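Local coordinates for putative uncharacterized protein (Dictyostelium purpureum, PDB 4R12) that probably serves as an essential subunit of gamma-secretase, the protease complex that cleaves integral membrane proteins such as Notch receptors within the membrane, at residues T241-S246 against S425-I430; T378-S383 against S387-T392; S158-D163 against P167-E172; T355-Q360 against D439-G444. All blocks are in the same frame, centred on the assembly; numbering follows the deposited sequence.

How the contacts relate
Contacts 1 and 2 are buried, contact 3 is partly buried and contact 4 lies at the surface. Contacts 1 and 4 both use helix 427-441, one near its start and the other at its end, with their centres about 17 Å apart. Contact 2 lies about 24 Å from contact 1, centre to centre, and belongs to the same large lobe. Contact 3 is in the small lobe, about 62 Å from contact 4 between centres. Chemistry follows place: methyl groups meet in contacts 1 and 2 without a hydrogen bond across either, an asparagine amide grips backbone in contact 3, and contact 4 combines isoleucine packing with an arginine-glutamine pair.

Contact 1. Residues T241-S246 against S425-I430; sequences TVTLLS and STLNDI
Val242 and Thr243 of helix 234-252 meet Leu427 and Ile430 of helix 427-441, a contact made mostly by methyl groups, with no hydrogen bond between the two segments. Val242 points toward the partner and sends CG1 to Leu427 CD2 at 4.0 Å, the two side chains crossing at about a right angle. A valine suits this place, since its short branched side chain presents a methyl close to the helix, where Leu427 reaches it.

Thr243 divides its branches between two partners. Its OG1 lies 3.3 Å from Leu427 CD1, and the two side chains run past each other in opposite directions. That hydroxyl is already hydrogen-bonded to the carbonyl O of Phe239, one turn earlier, which lets a threonine sit in an apolar setting. With OG1 beside the backbone N (chi1 -63°), CG2 is left anti to that N and meets Ile430 CG2 at 3.7 Å.

One turn on, Ser246 satisfies its own hydroxyl by donating OG to Val242 O at 2.7 Å. The same carbonyl accepts Ser246 N, and the two donors arrive from opposite faces of its plane.

Helix 452-463 packs against both partners, its Phe462 touching Val242 and its Ile455 touching Ser246 and Leu427. Leu244 instead meets strands 214-220 and 262-268, so helix 234-252 lies between these strands and the other helices of the alpha/beta large lobe.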
loop_
_atom_site.group_PDB
_atom_site.type_symbol
_atom_site.label_atom_id
_atom_site.label_comp_id
_atom_site.label_asym_id
_atom_site.label_seq_id
_atom_site.Cartn_x
_atom_site.Cartn_y
_atom_site.Cartn_z
ATOM N N THR A 241 8.990 2.075 2.540
ATOM C CA THR A 241 8.546 1.872 3.919
ATOM C C THR A 241 9.668 1.295 4.796
ATOM O O THR A 241 9.911 1.776 5.907
ATOM C CB THR A 241 7.319 0.952 3.975
ATOM O OG1 THR A 241 6.276 1.522 3.171
ATOM C CG2 THR A 241 6.835 0.793 5.420
ATOM N N VAL A 242 10.359 0.278 4.290
ATOM C CA VAL A 242 11.509 -0.293 4.998
ATOM C C VAL A 242 12.598 0.752 5.206
ATOM O O VAL A 242 13.212 0.862 6.294
ATOM C CB VAL A 242 12.095 -1.488 4.213
ATOM C CG1 VAL A 242 13.420 -1.936 4.811
ATOM C CG2 VAL A 242 11.104 -2.643 4.206
ATOM N N THR A 243 12.847 1.510 4.145
ATOM C CA THR A 243 13.850 2.570 4.168
ATOM C C THR A 243 13.574 3.566 5.279
ATOM O O THR A 243 14.436 3.817 6.130
ATOM C CB THR A 243 13.893 3.326 2.819
ATOM O OG1 THR A 243 14.277 2.427 1.770
ATOM C CG2 THR A 243 14.906 4.482 2.890
ATOM N N LEU A 244 12.369 4.136 5.287
ATOM C CA LEU A 244 12.065 5.186 6.265
ATOM C C LEU A 244 12.037 4.656 7.703
ATOM O O LEU A 244 12.527 5.323 8.623
ATOM C CB LEU A 244 10.744 5.868 5.934
ATOM C CG LEU A 244 10.491 7.124 6.771
ATOM C CD1 LEU A 244 11.694 8.085 6.661
ATOM C CD2 LEU A 244 9.207 7.815 6.298
ATOM N N LEU A 245 11.493 3.461 7.913
ATOM C CA LEU A 245 11.583 2.869 9.250
ATOM C C LEU A 245 13.045 2.646 9.655
ATOM O O LEU A 245 13.396 2.840 10.825
ATOM C CB LEU A 245 10.794 1.543 9.345
ATOM C CG LEU A 245 9.268 1.720 9.306
ATOM C CD1 LEU A 245 8.571 0.369 9.063
ATOM C CD2 LEU A 245 8.758 2.340 10.616
ATOM N N SER A 246 13.892 2.257 8.703
ATOM C CA SER A 246 15.301 1.995 9.007
ATOM C C SER A 246 16.067 3.311 9.244
ATOM O O SER A 246 16.979 3.374 10.077
ATOM C CB SER A 246 15.954 1.177 7.889
ATOM O OG SER A 246 15.271 -0.065 7.727
ATOM N N SER A 425 20.689 -4.192 -2.835
ATOM C CA SER A 425 22.052 -3.698 -2.701
ATOM C C SER A 425 22.152 -2.170 -2.543
ATOM O O SER A 425 23.205 -1.656 -2.142
ATOM C CB SER A 425 22.891 -4.145 -3.905
ATOM O OG SER A 425 22.412 -3.553 -5.102
ATOM N N THR A 426 21.080 -1.441 -2.847
ATOM C CA THR A 426 21.103 0.021 -2.679
ATOM C C THR A 426 20.539 0.480 -1.334
ATOM O O THR A 426 20.660 1.654 -0.985
ATOM C CB THR A 426 20.297 0.766 -3.794
ATOM O OG1 THR A 426 18.913 0.389 -3.733
ATOM C CG2 THR A 426 20.854 0.474 -5.192
ATOM N N LEU A 427 19.922 -0.427 -0.580
ATOM C CA LEU A 427 19.185 -0.023 0.613
ATOM C C LEU A 427 20.060 0.646 1.692
ATOM O O LEU A 427 19.692 1.697 2.221
ATOM C CB LEU A 427 18.448 -1.238 1.208
ATOM C CG LEU A 427 17.600 -0.998 2.446
ATOM C CD1 LEU A 427 16.581 0.098 2.206
ATOM C CD2 LEU A 427 16.890 -2.322 2.803
ATOM N N ASN A 428 21.209 0.057 2.010
ATOM C CA ASN A 428 22.086 0.630 3.034
ATOM C C ASN A 428 22.487 2.078 2.707
ATOM O O ASN A 428 22.374 2.977 3.548
ATOM C CB ASN A 428 23.340 -0.229 3.196
ATOM C CG ASN A 428 23.072 -1.540 3.950
ATOM O OD1 ASN A 428 21.956 -1.812 4.385
ATOM N ND2 ASN A 428 24.115 -2.350 4.104
ATOM N N ASP A 429 22.936 2.282 1.471
ATOM C CA ASP A 429 23.299 3.611 0.980
ATOM C C ASP A 429 22.140 4.598 1.084
ATOM O O ASP A 429 22.322 5.717 1.571
ATOM C CB ASP A 429 23.800 3.527 -0.467
ATOM C CG ASP A 429 25.285 3.184 -0.546
ATOM O OD1 ASP A 429 25.951 3.233 0.505
ATOM O OD2 ASP A 429 25.782 2.890 -1.652
ATOM N N ILE A 430 20.945 4.191 0.648
ATOM C CA ILE A 430 19.799 5.083 0.710
ATOM C C ILE A 430 19.442 5.420 2.172
ATOM O O ILE A 430 19.181 6.591 2.495
ATOM C CB ILE A 430 18.588 4.471 -0.050
ATOM C CG1 ILE A 430 18.920 4.406 -1.551
ATOM C CG2 ILE A 430 17.315 5.290 0.183
ATOM C CD1 ILE A 430 17.889 3.645 -2.413
#

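Contact 2. Residues T378-S383 against S387-T392; sequences TELPPS and SFLKKT
Leu380 and Leu389 meet tip to tip where a loop leads into the short helix 385-389 of the alpha/beta large lobe, whose family is related to the zinc exopeptidases. This is the tight part of the contact. The CD1 methyls of Leu380 and Leu389 lie 3.4 Å apart, closer than usual for two carbons. In each leucine CG is anti to the carbonyl carbon (chi1 -74° in Leu380), and both side chains set out toward the opposite segment. Leucine suits both places because a methyl at the end of a flexible stem can bridge loop and helix, and Ala347 of strand 339-347 touches both.

Elsewhere the segments barely meet. The carbonyl O of Ser383 stays 4.5 Å from Ser387 N, and no hydrogen bond joins the segments. Ser387 turns its hydroxyl to Ser278, while the exposed Lys390 forms a salt bridge with Glu279, as suits a long charged chain on the solvent side. Around the C-terminal end of the helix, Phe388 O accepts both Lys391 N and Thr392 N. In the loop, Ser383 OG donates to Pro381 O at 3.0 Å, tilted 23° from the carbonyl plane.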
loop_
_atom_site.group_PDB
_atom_site.type_symbol
_atom_site.label_atom_id
_atom_site.label_comp_id
_atom_site.label_asym_id
_atom_site.label_seq_id
_atom_site.Cartn_x
_atom_site.Cartn_y
_atom_site.Cartn_z
ATOM N N THR A 378 7.815 18.581 -16.153
ATOM C CA THR A 378 7.338 19.837 -15.584
ATOM C C THR A 378 6.081 19.668 -14.741
ATOM O O THR A 378 5.496 20.656 -14.285
ATOM C CB THR A 378 7.070 20.870 -16.678
ATOM O OG1 THR A 378 6.240 20.289 -17.693
ATOM C CG2 THR A 378 8.382 21.314 -17.294
ATOM N N GLU A 379 5.660 18.415 -14.570
ATOM C CA GLU A 379 4.601 18.049 -13.639
ATOM C C GLU A 379 5.167 17.056 -12.628
ATOM O O GLU A 379 5.940 16.174 -13.002
ATOM C CB GLU A 379 3.402 17.426 -14.364
ATOM C CG GLU A 379 2.707 18.326 -15.376
ATOM C CD GLU A 379 1.472 17.663 -15.976
ATOM O OE1 GLU A 379 1.121 16.541 -15.541
ATOM O OE2 GLU A 379 0.853 18.256 -16.884
ATOM N N LEU A 380 4.818 17.212 -11.355
ATOM C CA LEU A 380 5.136 16.182 -10.368
ATOM C C LEU A 380 4.456 14.865 -10.741
ATOM O O LEU A 380 3.387 14.873 -11.343
ATOM C CB LEU A 380 4.681 16.597 -8.969
ATOM C CG LEU A 380 5.436 17.658 -8.174
ATOM C CD1 LEU A 380 4.877 17.633 -6.778
ATOM C CD2 LEU A 380 6.945 17.391 -8.141
ATOM N N PRO A 381 5.086 13.730 -10.400
ATOM C CA PRO A 381 4.435 12.427 -10.573
ATOM C C PRO A 381 3.372 12.244 -9.501
ATOM O O PRO A 381 3.375 13.016 -8.546
ATOM C CB PRO A 381 5.583 11.432 -10.384
ATOM C CG PRO A 381 6.519 12.125 -9.435
ATOM C CD PRO A 381 6.426 13.609 -9.801
ATOM N N PRO A 382 2.471 11.261 -9.664
ATOM C CA PRO A 382 1.486 10.998 -8.610
ATOM C C PRO A 382 2.169 10.828 -7.261
ATOM O O PRO A 382 3.040 9.968 -7.125
ATOM C CB PRO A 382 0.827 9.685 -9.050
ATOM C CG PRO A 382 1.071 9.590 -10.501
ATOM C CD PRO A 382 2.372 10.298 -10.774
ATOM N N SER A 383 1.810 11.662 -6.294
ATOM C CA SER A 383 2.499 11.668 -5.012
ATOM C C SER A 383 1.643 12.321 -3.946
ATOM O O SER A 383 0.799 13.170 -4.247
ATOM C CB SER A 383 3.838 12.406 -5.116
ATOM O OG SER A 383 3.648 13.717 -5.617
ATOM N N SER A 387 -1.230 16.554 -2.123
ATOM C CA SER A 387 -2.272 16.963 -1.191
ATOM C C SER A 387 -1.871 18.245 -0.478
ATOM O O SER A 387 -2.708 19.115 -0.237
ATOM C CB SER A 387 -2.563 15.855 -0.175
ATOM O OG SER A 387 -3.001 14.685 -0.837
ATOM N N PHE A 388 -0.590 18.371 -0.141
ATOM C CA PHE A 388 -0.115 19.584 0.525
ATOM C C PHE A 388 -0.022 20.765 -0.442
ATOM O O PHE A 388 -0.326 21.900 -0.074
ATOM C CB PHE A 388 1.243 19.330 1.199
ATOM C CG PHE A 388 1.160 18.376 2.356
ATOM C CD1 PHE A 388 1.135 17.012 2.141
ATOM C CD2 PHE A 388 1.071 18.847 3.658
ATOM C CE1 PHE A 388 1.037 16.129 3.203
ATOM C CE2 PHE A 388 0.974 17.967 4.724
ATOM C CZ PHE A 388 0.947 16.607 4.491
ATOM N N LEU A 389 0.379 20.499 -1.679
ATOM C CA LEU A 389 0.541 21.578 -2.665
ATOM C C LEU A 389 -0.782 22.207 -3.099
ATOM O O LEU A 389 -0.808 23.315 -3.655
ATOM C CB LEU A 389 1.294 21.052 -3.883
ATOM C CG LEU A 389 2.764 20.770 -3.576
ATOM C CD1 LEU A 389 3.343 19.774 -4.569
ATOM C CD2 LEU A 389 3.550 22.079 -3.571
ATOM N N LYS A 390 -1.882 21.500 -2.854
ATOM C CA LYS A 390 -3.208 22.076 -3.056
ATOM C C LYS A 390 -3.479 23.178 -2.045
ATOM O O LYS A 390 -4.321 24.039 -2.267
ATOM C CB LYS A 390 -4.291 21.008 -2.941
ATOM C CG LYS A 390 -4.279 19.965 -4.037
ATOM C CD LYS A 390 -5.289 18.857 -3.733
ATOM C CE LYS A 390 -5.164 17.712 -4.734
ATOM N NZ LYS A 390 -6.160 16.617 -4.505
ATOM N N LYS A 391 -2.769 23.138 -0.924
ATOM C CA LYS A 391 -3.003 24.089 0.156
ATOM C C LYS A 391 -1.940 25.171 0.222
ATOM O O LYS A 391 -2.243 26.328 0.517
ATOM C CB LYS A 391 -3.071 23.365 1.501
ATOM C CG LYS A 391 -4.167 22.331 1.574
ATOM C CD LYS A 391 -5.551 22.938 1.353
ATOM C CE LYS A 391 -6.617 21.883 1.648
ATOM N NZ LYS A 391 -8.007 22.377 1.494
ATOM N N THR A 392 -0.692 24.808 -0.048
ATOM C CA THR A 392 0.382 25.790 0.008
ATOM C C THR A 392 1.455 25.580 -1.055
ATOM O O THR A 392 1.767 24.452 -1.443
ATOM C CB THR A 392 1.058 25.796 1.390
ATOM O OG1 THR A 392 2.115 26.761 1.394
ATOM C CG2 THR A 392 1.641 24.431 1.720
#

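Contact 3. Residues S158-D163 against P167-E172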
loop_
_atom_site.group_PDB
_atom_site.type_symbol
_atom_site.label_atom_id
_atom_site.label_comp_id
_atom_site.label_asym_id
_atom_site.label_seq_id
_atom_site.Cartn_x
_atom_site.Cartn_y
_atom_site.Cartn_z
ATOM N N SER A 158 -4.324 -30.091 -14.275
ATOM C CA SER A 158 -4.972 -29.354 -15.353
ATOM C C SER A 158 -4.391 -29.745 -16.708
ATOM O O SER A 158 -5.061 -29.640 -17.735
ATOM C CB SER A 158 -4.828 -27.846 -15.133
ATOM O OG SER A 158 -3.608 -27.367 -15.673
ATOM N N LYS A 159 -3.141 -30.198 -16.704
ATOM C CA LYS A 159 -2.489 -30.603 -17.908
ATOM C C LYS A 159 -2.876 -32.030 -18.232
ATOM O O LYS A 159 -2.972 -32.388 -19.360
ATOM C CB LYS A 159 -0.979 -30.485 -17.737
ATOM C CG LYS A 159 -0.192 -30.594 -19.017
ATOM C CD LYS A 159 1.217 -30.063 -18.874
ATOM C CE LYS A 159 1.929 -30.108 -20.209
ATOM N NZ LYS A 159 3.163 -29.276 -20.276
ATOM N N HIS A 160 -3.096 -32.818 -17.200
ATOM C CA HIS A 160 -3.441 -34.233 -17.324
ATOM C C HIS A 160 -4.809 -34.409 -17.985
ATOM O O HIS A 160 -5.088 -35.446 -18.587
ATOM C CB HIS A 160 -3.417 -34.902 -15.947
ATOM C CG HIS A 160 -3.822 -36.345 -15.959
ATOM N ND1 HIS A 160 -3.381 -37.238 -16.913
ATOM C CD2 HIS A 160 -4.621 -37.052 -15.123
ATOM C CE1 HIS A 160 -3.895 -38.431 -16.667
ATOM N NE2 HIS A 160 -4.651 -38.345 -15.586
ATOM N N ASN A 161 -5.651 -33.385 -17.878
ATOM C CA ASN A 161 -6.969 -33.388 -18.510
ATOM C C ASN A 161 -6.909 -33.397 -20.035
ATOM O O ASN A 161 -7.931 -33.575 -20.704
ATOM C CB ASN A 161 -7.779 -32.173 -18.056
ATOM C CG ASN A 161 -8.433 -32.374 -16.708
ATOM O OD1 ASN A 161 -8.245 -33.404 -16.057
ATOM N ND2 ASN A 161 -9.208 -31.380 -16.275
ATOM N N ARG A 162 -5.740 -33.177 -20.579
ATOM C CA ARG A 162 -5.638 -33.006 -21.995
ATOM C C ARG A 162 -5.795 -34.306 -22.727
ATOM O O ARG A 162 -5.974 -34.301 -23.936
ATOM C CB ARG A 162 -4.308 -32.404 -22.360
ATOM C CG ARG A 162 -4.254 -30.920 -22.196
ATOM C CD ARG A 162 -2.842 -30.421 -22.257
ATOM N NE ARG A 162 -2.806 -28.986 -22.091
ATOM C CZ ARG A 162 -1.719 -28.242 -22.177
ATOM N NH1 ARG A 162 -0.555 -28.781 -22.435
ATOM N NH2 ARG A 162 -1.816 -26.956 -22.014
ATOM N N ASP A 163 -5.724 -35.412 -22.007
ATOM C CA ASP A 163 -5.889 -36.687 -22.675
ATOM C C ASP A 163 -7.290 -36.680 -23.256
ATOM O O ASP A 163 -7.471 -36.743 -24.459
ATOM C CB ASP A 163 -5.578 -37.883 -21.780
ATOM C CG ASP A 163 -6.479 -37.987 -20.623
ATOM O OD1 ASP A 163 -7.606 -37.479 -20.702
ATOM O OD2 ASP A 163 -6.062 -38.592 -19.633
ATOM N N PRO A 167 -12.385 -39.556 -16.202
ATOM C CA PRO A 167 -12.278 -39.458 -14.759
ATOM C C PRO A 167 -11.332 -38.269 -14.563
ATOM O O PRO A 167 -10.223 -38.416 -14.092
ATOM C CB PRO A 167 -11.682 -40.789 -14.345
ATOM C CG PRO A 167 -11.718 -41.652 -15.548
ATOM C CD PRO A 167 -12.466 -40.947 -16.636
ATOM N N ALA A 168 -11.797 -37.091 -14.985
ATOM C CA ALA A 168 -10.956 -35.896 -15.118
ATOM C C ALA A 168 -11.010 -34.944 -13.916
ATOM O O ALA A 168 -11.777 -35.145 -12.974
ATOM C CB ALA A 168 -11.337 -35.145 -16.388
ATOM N N TRP A 169 -10.189 -33.898 -13.964
ATOM C CA TRP A 169 -10.047 -32.973 -12.839
ATOM C C TRP A 169 -10.840 -31.677 -12.997
ATOM O O TRP A 169 -10.838 -31.062 -14.064
ATOM C CB TRP A 169 -8.574 -32.629 -12.629
ATOM C CG TRP A 169 -7.780 -33.741 -12.041
ATOM C CD1 TRP A 169 -7.029 -34.665 -12.716
ATOM C CD2 TRP A 169 -7.654 -34.057 -10.652
ATOM N NE1 TRP A 169 -6.442 -35.533 -11.826
ATOM C CE2 TRP A 169 -6.812 -35.183 -10.553
ATOM C CE3 TRP A 169 -8.177 -33.499 -9.480
ATOM C CZ2 TRP A 169 -6.476 -35.758 -9.328
ATOM C CZ3 TRP A 169 -7.842 -34.071 -8.265
ATOM C CH2 TRP A 169 -6.998 -35.190 -8.198
ATOM N N GLY A 170 -11.496 -31.260 -11.917
ATOM C CA GLY A 170 -12.242 -30.012 -11.901
ATOM C C GLY A 170 -12.014 -29.241 -10.615
ATOM O O GLY A 170 -11.330 -29.725 -9.712
ATOM N N ALA A 171 -12.583 -28.039 -10.527
ATOM C CA ALA A 171 -12.451 -27.218 -9.323
ATOM C C ALA A 171 -13.686 -26.370 -9.070
ATOM O O ALA A 171 -14.470 -26.112 -9.978
ATOM C CB ALA A 171 -11.220 -26.319 -9.415
ATOM N N GLU A 172 -13.850 -25.944 -7.821
ATOM C CA GLU A 172 -14.884 -24.984 -7.474
ATOM C C GLU A 172 -14.271 -23.775 -6.785
ATOM O O GLU A 172 -13.474 -23.910 -5.856
ATOM C CB GLU A 172 -15.958 -25.616 -6.577
ATOM C CG GLU A 172 -16.916 -24.597 -5.971
ATOM C CD GLU A 172 -18.055 -25.241 -5.200
ATOM O OE1 GLU A 172 -18.495 -26.337 -5.596
ATOM O OE2 GLU A 172 -18.508 -24.653 -4.196
#
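The carboxamide of Asn161 faces the backbone of Trp169 and grips it by both ends. Its OD1 accepts the Trp169 N-H at 2.9 Å, and its ND2 donates to Trp169 O at 2.8 Å. The second bond is well aligned at both ends: ND2 approaches a lone pair in the carbonyl plane, and the acceptor lies only 3° out of the amide plane of Asn161. In the first, the donor is somewhat tilted from the plane of the side-chain carbonyl. With chi1 at -81°, CG stands anti to the carbonyl carbon of Asn161, and the amide is carried across to the strand.

Asn161 and the Trp169 side chain cross at about a right angle, yet their flat groups are only 24° apart. OD1 lies at the edge of the indole, in its plane, 3.8 Å from Trp169 CD1, and Ala168 CB touches the same oxygen. His160 approaches the indole edge too, its CD2 4.1 Å from Trp169 NE1.

Asparagine suits the place because one short side chain offers both an acceptor and a donor, and ND2 also serves Leu47 O of strand 43-50. A leucine here would probably leave the Trp169 N-H without its acceptor and Trp169 O and Leu47 O each a donor short, weakening the tie between turn and strand.

Asn161 lies in a type I turn, His160 to Asp163, where helix 148-160 gives way to the loop, and its amide imitates a peptide group pairing with strand 169-174 of the small lobe, which runs antiparallel to strands 43-50 and 581-586.

Contact 4. Residues T355-Q360 against D439-G444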
loop_
_atom_site.group_PDB
_atom_site.type_symbol
_atom_site.label_atom_id
_atom_site.label_comp_id
_atom_site.label_asym_id
_atom_site.label_seq_id
_atom_site.Cartn_x
_atom_site.Cartn_y
_atom_site.Cartn_z
ATOM N N THR A 355 17.770 20.412 -2.047
ATOM C CA THR A 355 18.379 19.400 -2.916
ATOM C C THR A 355 19.913 19.493 -2.942
ATOM O O THR A 355 20.593 18.474 -3.139
ATOM C CB THR A 355 17.855 19.482 -4.369
ATOM O OG1 THR A 355 18.153 20.762 -4.926
ATOM C CG2 THR A 355 16.334 19.228 -4.427
ATOM N N ASP A 356 20.464 20.690 -2.744
ATOM C CA ASP A 356 21.927 20.814 -2.671
ATOM C C ASP A 356 22.490 19.945 -1.534
ATOM O O ASP A 356 23.529 19.303 -1.690
ATOM C CB ASP A 356 22.360 22.275 -2.482
ATOM C CG ASP A 356 22.302 23.091 -3.782
ATOM O OD1 ASP A 356 21.909 22.543 -4.843
ATOM O OD2 ASP A 356 22.640 24.288 -3.732
ATOM N N ILE A 357 21.790 19.900 -0.405
ATOM C CA ILE A 357 22.247 19.097 0.730
ATOM C C ILE A 357 22.167 17.600 0.413
ATOM O O ILE A 357 23.076 16.827 0.754
ATOM C CB ILE A 357 21.434 19.427 2.003
ATOM C CG1 ILE A 357 21.667 20.888 2.391
ATOM C CG2 ILE A 357 21.838 18.518 3.153
ATOM C CD1 ILE A 357 20.547 21.493 3.196
ATOM N N LEU A 358 21.092 17.191 -0.259
ATOM C CA LEU A 358 20.974 15.804 -0.709
ATOM C C LEU A 358 22.137 15.389 -1.604
ATOM O O LEU A 358 22.720 14.326 -1.392
ATOM C CB LEU A 358 19.654 15.570 -1.456
ATOM C CG LEU A 358 18.448 15.100 -0.655
ATOM C CD1 LEU A 358 17.233 15.026 -1.551
ATOM C CD2 LEU A 358 18.713 13.732 -0.031
ATOM N N ASP A 359 22.461 16.229 -2.591
ATOM C CA ASP A 359 23.610 16.021 -3.482
ATOM C C ASP A 359 24.919 15.871 -2.711
ATOM O O ASP A 359 25.728 14.987 -2.996
ATOM C CB ASP A 359 23.773 17.197 -4.464
ATOM C CG ASP A 359 22.637 17.299 -5.479
ATOM O OD1 ASP A 359 21.925 16.291 -5.702
ATOM O OD2 ASP A 359 22.473 18.392 -6.062
ATOM N N GLN A 360 25.126 16.769 -1.753
ATOM C CA GLN A 360 26.322 16.759 -0.926
ATOM C C GLN A 360 26.454 15.459 -0.138
ATOM O O GLN A 360 27.515 14.838 -0.139
ATOM C CB GLN A 360 26.314 17.946 0.038
ATOM C CG GLN A 360 26.508 19.305 -0.638
ATOM C CD GLN A 360 26.172 20.455 0.293
ATOM O OE1 GLN A 360 26.257 20.324 1.520
ATOM N NE2 GLN A 360 25.773 21.591 -0.282
ATOM N N ASP A 439 19.190 14.574 9.310
ATOM C CA ASP A 439 19.947 15.122 10.431
ATOM C C ASP A 439 20.513 16.505 10.094
ATOM O O ASP A 439 20.416 17.433 10.897
ATOM C CB ASP A 439 21.074 14.163 10.839
ATOM C CG ASP A 439 21.915 14.703 12.000
ATOM O OD1 ASP A 439 21.470 14.596 13.167
ATOM O OD2 ASP A 439 23.016 15.236 11.743
ATOM N N ARG A 440 21.059 16.662 8.895
ATOM C CA ARG A 440 21.624 17.954 8.509
ATOM C C ARG A 440 20.554 19.038 8.395
ATOM O O ARG A 440 20.728 20.132 8.945
ATOM C CB ARG A 440 22.406 17.829 7.199
ATOM C CG ARG A 440 23.721 17.075 7.367
ATOM C CD ARG A 440 24.649 17.286 6.172
ATOM N NE ARG A 440 24.924 18.706 5.949
ATOM C CZ ARG A 440 25.429 19.215 4.825
ATOM N NH1 ARG A 440 25.723 18.429 3.792
ATOM N NH2 ARG A 440 25.635 20.523 4.731
ATOM N N ILE A 441 19.442 18.764 7.714
ATOM C CA ILE A 441 18.460 19.838 7.561
ATOM C C ILE A 441 17.672 20.065 8.849
ATOM O O ILE A 441 16.999 21.086 8.986
ATOM C CB ILE A 441 17.458 19.595 6.402
ATOM C CG1 ILE A 441 16.583 18.378 6.670
ATOM C CG2 ILE A 441 18.180 19.498 5.056
ATOM C CD1 ILE A 441 15.455 18.252 5.680
ATOM N N ALA A 442 17.750 19.130 9.794
ATOM C CA ALA A 442 17.133 19.356 11.101
ATOM C C ALA A 442 18.063 20.185 11.991
ATOM O O ALA A 442 17.698 20.557 13.110
ATOM C CB ALA A 442 16.780 18.025 11.789
ATOM N N GLY A 443 19.265 20.463 11.496
ATOM C CA GLY A 443 20.213 21.298 12.220
ATOM C C GLY A 443 21.329 20.558 12.940
ATOM O O GLY A 443 22.072 21.158 13.719
ATOM N N GLY A 444 21.466 19.262 12.682
ATOM C CA GLY A 444 22.489 18.475 13.345
ATOM C C GLY A 444 23.749 18.328 12.516
ATOM O O GLY A 444 23.786 18.747 11.362
#
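Arg440, near the end of helix 427-441, reaches over Ile357 to Gln360 of helix 352-362. Its CB starts the contact, 4.1 Å from Ile357 CG2. The chain then bends at CG-CD (chi3 57°), which lays the guanidinium over the isoleucine: the methyl CG2 of Ile357 sits 3.8 Å from the guanidinium plane, toward its rim. NE, CZ and, closest, NH1 at 3.9 Å lie near Ile357 CG2, and NH1 also touches Gln360 CB.

At the tip the contact turns polar. Arg440 NH1 donates to Gln360 OE1 at 3.0 Å, and NH2 donates to the same OE1 at 3.3 Å. The oxygen lies in the guanidinium plane, at the edge between the two nitrogens, while the amide and guanidinium planes are 34° apart. Arginine suits this place because its flat head can cover a methyl with a face and still bond through its edge. A methionine in its place would probably leave Gln360 OE1 without either of these donors and its amide freer to turn.

Beside it, Ile357 CD1 meets Ile441 CG2 at 3.6 Å. The helix then ends in a Schellman motif, where Gly443 takes a positive phi that would press a CB against the preceding carbonyl.

Deeper in the fold, Phe437 of helix 427-441 touches Ile357 and Leu358, and Leu358 continues inward to strands 339-347, 370-374 and 397-401, which helix 352-362 covers.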